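PDB 6JMB: ofchtiv-allosamidin from Ostrinia furnacalis, which probably hydrolyses the beta-1,4 glycosidic bonds of chitin as a group IV insect chitinase of glycoside hydrolase family 18, and binds the inhibitor allosamidin. Local coordinates for residues G83-G88 with N129-V134. Residues are numbered along the deposited sequence; the frame is centred on the assembly and turned at random.
With NAA (2-acetamido-2-deoxy-beta-D-allopyranose), chain B; AMI (allosamizoline), chain C; NAA (2-acetamido-2-deoxy-beta-D-allopyranose), chain D.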
loop_
_atom_site.group_PDB
_atom_site.type_symbol
_atom_site.label_atom_id
_atom_site.label_comp_id
_atom_site.label_asym_id
_atom_site.label_seq_id
_atom_site.Cartn_x
_atom_site.Cartn_y
_atom_site.Cartn_z
ATOM N N GLY A 83 1.246 -9.095 -8.556
ATOM C CA GLY A 83 -0.122 -9.124 -8.089
ATOM C C GLY A 83 -0.787 -7.770 -8.147
ATOM O O GLY A 83 -0.790 -7.112 -9.192
ATOM N N GLY A 84 -1.360 -7.352 -7.028
ATOM C CA GLY A 84 -2.117 -6.121 -6.979
ATOM C C GLY A 84 -3.604 -6.364 -7.153
ATOM O O GLY A 84 -4.046 -7.415 -7.622
ATOM N N TRP A 85 -4.388 -5.349 -6.777
ATOM C CA TRP A 85 -5.844 -5.448 -6.829
ATOM C C TRP A 85 -6.345 -5.869 -8.211
ATOM O O TRP A 85 -7.166 -6.787 -8.335
ATOM C CB TRP A 85 -6.446 -4.099 -6.422
ATOM C CG TRP A 85 -7.933 -4.048 -6.502
ATOM C CD1 TRP A 85 -8.685 -3.432 -7.463
ATOM C CD2 TRP A 85 -8.855 -4.629 -5.580
ATOM N NE1 TRP A 85 -10.021 -3.601 -7.195
ATOM C CE2 TRP A 85 -10.152 -4.331 -6.042
ATOM C CE3 TRP A 85 -8.710 -5.374 -4.407
ATOM C CZ2 TRP A 85 -11.298 -4.754 -5.372
ATOM C CZ3 TRP A 85 -9.850 -5.790 -3.741
ATOM C CH2 TRP A 85 -11.125 -5.478 -4.225
ATOM N N SER A 86 -5.858 -5.216 -9.266
ATOM C CA SER A 86 -6.386 -5.492 -10.602
ATOM C C SER A 86 -6.027 -6.884 -11.109
ATOM O O SER A 86 -6.668 -7.371 -12.048
ATOM C CB SER A 86 -5.886 -4.450 -11.604
ATOM O OG SER A 86 -6.268 -3.140 -11.219
ATOM N N GLU A 87 -5.015 -7.528 -10.530
ATOM C CA GLU A 87 -4.611 -8.861 -10.964
ATOM C C GLU A 87 -5.531 -9.959 -10.447
ATOM O O GLU A 87 -5.471 -11.084 -10.950
ATOM C CB GLU A 87 -3.168 -9.138 -10.527
ATOM C CG GLU A 87 -2.121 -8.818 -11.585
ATOM C CD GLU A 87 -2.043 -9.909 -12.634
ATOM O OE1 GLU A 87 -1.547 -11.018 -12.320
ATOM O OE2 GLU A 87 -2.488 -9.648 -13.774
ATOM N N GLY A 88 -6.363 -9.673 -9.450
ATOM C CA GLY A 88 -7.321 -10.663 -8.995
ATOM C C GLY A 88 -6.673 -11.827 -8.257
ATOM O O GLY A 88 -5.499 -11.823 -7.913
ATOM N N ASN A 129 -8.092 -17.094 -0.861
ATOM C CA ASN A 129 -9.411 -17.464 -0.342
ATOM C C ASN A 129 -10.408 -16.306 -0.395
ATOM O O ASN A 129 -11.371 -16.258 0.376
ATOM C CB ASN A 129 -9.304 -18.067 1.063
ATOM C CG ASN A 129 -10.612 -18.642 1.568
ATOM O OD1 ASN A 129 -11.391 -19.217 0.808
ATOM N ND2 ASN A 129 -10.865 -18.467 2.863
ATOM N N ARG A 130 -10.207 -15.356 -1.305
ATOM C CA ARG A 130 -11.148 -14.258 -1.468
ATOM C C ARG A 130 -11.312 -13.929 -2.943
ATOM O O ARG A 130 -10.568 -14.412 -3.800
ATOM C CB ARG A 130 -10.711 -13.014 -0.687
ATOM C CG ARG A 130 -10.642 -13.241 0.814
ATOM C CD ARG A 130 -10.187 -12.017 1.564
ATOM N NE ARG A 130 -11.110 -10.907 1.390
ATOM C CZ ARG A 130 -10.822 -9.653 1.716
ATOM N NH1 ARG A 130 -9.640 -9.358 2.233
ATOM N NH2 ARG A 130 -11.716 -8.695 1.521
ATOM N N ARG A 131 -12.306 -13.091 -3.225
ATOM C CA ARG A 131 -12.585 -12.597 -4.577
ATOM C C ARG A 131 -12.799 -13.799 -5.495
ATOM O O ARG A 131 -13.595 -14.689 -5.152
ATOM C CB ARG A 131 -11.515 -11.598 -4.993
ATOM C CG ARG A 131 -11.421 -10.395 -4.072
ATOM C CD ARG A 131 -10.270 -9.484 -4.476
ATOM N NE ARG A 131 -10.589 -8.672 -5.648
ATOM C CZ ARG A 131 -9.678 -8.170 -6.482
ATOM N NH1 ARG A 131 -8.388 -8.418 -6.294
ATOM N NH2 ARG A 131 -10.059 -7.422 -7.510
ATOM N N ASP A 132 -12.126 -13.880 -6.647
ATOM C CA ASP A 132 -12.341 -14.971 -7.588
ATOM C C ASP A 132 -11.430 -16.168 -7.338
ATOM O O ASP A 132 -11.066 -16.870 -8.289
ATOM C CB ASP A 132 -12.269 -14.481 -9.040
ATOM C CG ASP A 132 -10.940 -13.843 -9.390
ATOM O OD1 ASP A 132 -10.174 -13.523 -8.468
ATOM O OD2 ASP A 132 -10.664 -13.655 -10.597
ATOM N N THR A 133 -11.079 -16.430 -6.076
ATOM C CA THR A 133 -10.335 -17.632 -5.724
ATOM C C THR A 133 -10.980 -18.870 -6.335
ATOM O O THR A 133 -12.208 -18.981 -6.418
ATOM C CB THR A 133 -10.270 -17.791 -4.200
ATOM O OG1 THR A 133 -9.707 -19.070 -3.888
ATOM C CG2 THR A 133 -11.663 -17.702 -3.569
ATOM N N VAL A 134 -10.139 -19.803 -6.768
ATOM C CA VAL A 134 -10.598 -21.058 -7.341
ATOM C C VAL A 134 -10.656 -22.162 -6.295
ATOM O O VAL A 134 -11.605 -22.947 -6.274
ATOM C CB VAL A 134 -9.697 -21.450 -8.533
ATOM C CG1 VAL A 134 -9.978 -22.876 -9.000
ATOM C CG2 VAL A 134 -9.862 -20.460 -9.674
HETATM C C1 NAA B . -4.487 0.119 -6.743
HETATM C C2 NAA B . -4.711 1.459 -7.427
HETATM C C3 NAA B . -5.406 1.323 -8.729
HETATM C C4 NAA B . -4.655 0.373 -9.643
HETATM C C5 NAA B . -4.474 -0.965 -8.939
HETATM C C6 NAA B . -3.687 -1.952 -9.746
HETATM C C7 NAA B . -4.904 3.431 -5.803
HETATM C C8 NAA B . -5.736 4.191 -4.765
HETATM N N2 NAA B . -5.525 2.239 -6.434
HETATM O O3 NAA B . -6.754 0.827 -8.463
HETATM O O4 NAA B . -5.361 0.123 -10.876
HETATM O O5 NAA B . -3.739 -0.745 -7.695
HETATM O O6 NAA B . -3.662 -3.165 -9.024
HETATM O O7 NAA B . -3.825 3.773 -6.108
HETATM C C1 AMI C . -2.892 -1.541 -2.600
HETATM C C2 AMI C . -2.732 -2.680 -3.685
HETATM C C3 AMI C . -2.804 -1.978 -4.948
HETATM C C4 AMI C . -3.768 -0.753 -4.671
HETATM C C5 AMI C . -3.225 -0.260 -3.414
HETATM C C6 AMI C . -4.210 0.692 -2.642
HETATM C C7 AMI C . -0.878 -2.467 -2.496
HETATM C C8 AMI C . 1.217 -3.913 -2.519
HETATM C C9 AMI C . 1.078 -1.885 -0.959
HETATM N N2 AMI C . -1.566 -3.226 -3.456
HETATM N N7 AMI C . 0.470 -2.761 -1.996
HETATM O O3 AMI C . -3.259 -2.847 -5.984
HETATM O O4 AMI C . -3.686 0.304 -5.618
HETATM O O6 AMI C . -5.444 0.025 -2.478
HETATM O O7 AMI C . -1.577 -1.401 -2.016
HETATM C C1 NAA D . -5.336 1.209 -11.697
HETATM C C2 NAA D . -5.236 0.751 -13.145
HETATM C C3 NAA D . -5.458 1.898 -14.094
HETATM C C4 NAA D . -6.731 2.631 -13.843
HETATM C C5 NAA D . -6.807 3.055 -12.372
HETATM C C6 NAA D . -8.140 3.590 -11.993
HETATM C C7 NAA D . -3.594 -1.237 -13.335
HETATM C C8 NAA D . -2.157 -1.751 -13.536
HETATM N N2 NAA D . -3.858 0.238 -13.346
HETATM O O3 NAA D . -4.401 2.850 -13.848
HETATM O O4 NAA D . -6.703 3.827 -14.636
HETATM O O5 NAA D . -6.630 1.900 -11.462
HETATM O O6 NAA D . -8.257 3.331 -10.581
HETATM O O7 NAA D . -4.512 -2.016 -13.173
#
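The guanidinium of R131 lies flat against the indole of W85, the two planes only 5° apart. CZ of R131 sits 3.5 Å from the centroid of the W85 six-membered ring, almost on its normal, a cation-pi stack. NH2 of R131 lies over the fusion bond of W85, 3.4 Å from CE2, while NE of R131 lies over the CZ3-CH2 bond and CD approaches CZ3. CG of W85, anti to the backbone N (chi1 177°), carries the indole out beside its own carbonyl carbon, where the guanidinium can lie on the ring while bonding W85 O; R131 gets there on a chain bent at chi3 (77°).

Hydrogen bonds fix the rotation of the same group. NH1 and NH2 of R131 grip the single carbonyl oxygen W85 O in a fork, at 2.9 Å and 3.1 Å. The acceptor lies in the guanidinium plane; NH1 uses a lone pair of the carbonyl, whereas NH2 comes from above the carbonyl plane. G88 N also donates to W85 O, closing the short 3-10 turn, and R131 NH1 has a further acceptor in E126 O. D132 OD1 approaches the backbone of G88 and accepts from S89 N.

On the inhibitor side, W85 N donates a nearly straight bond to O3 of allosamizoline (2.9 Å), S86 N bonds O6 of the adjoining N-acetylallosamine, and S86 OG bonds O7 of the outer one. Gripping W85 O twice, R131 probably steadies, as a second-shell residue, the sugar-binding loop after strand 77-83, at the C-terminal rim of the family 18 TIM barrel.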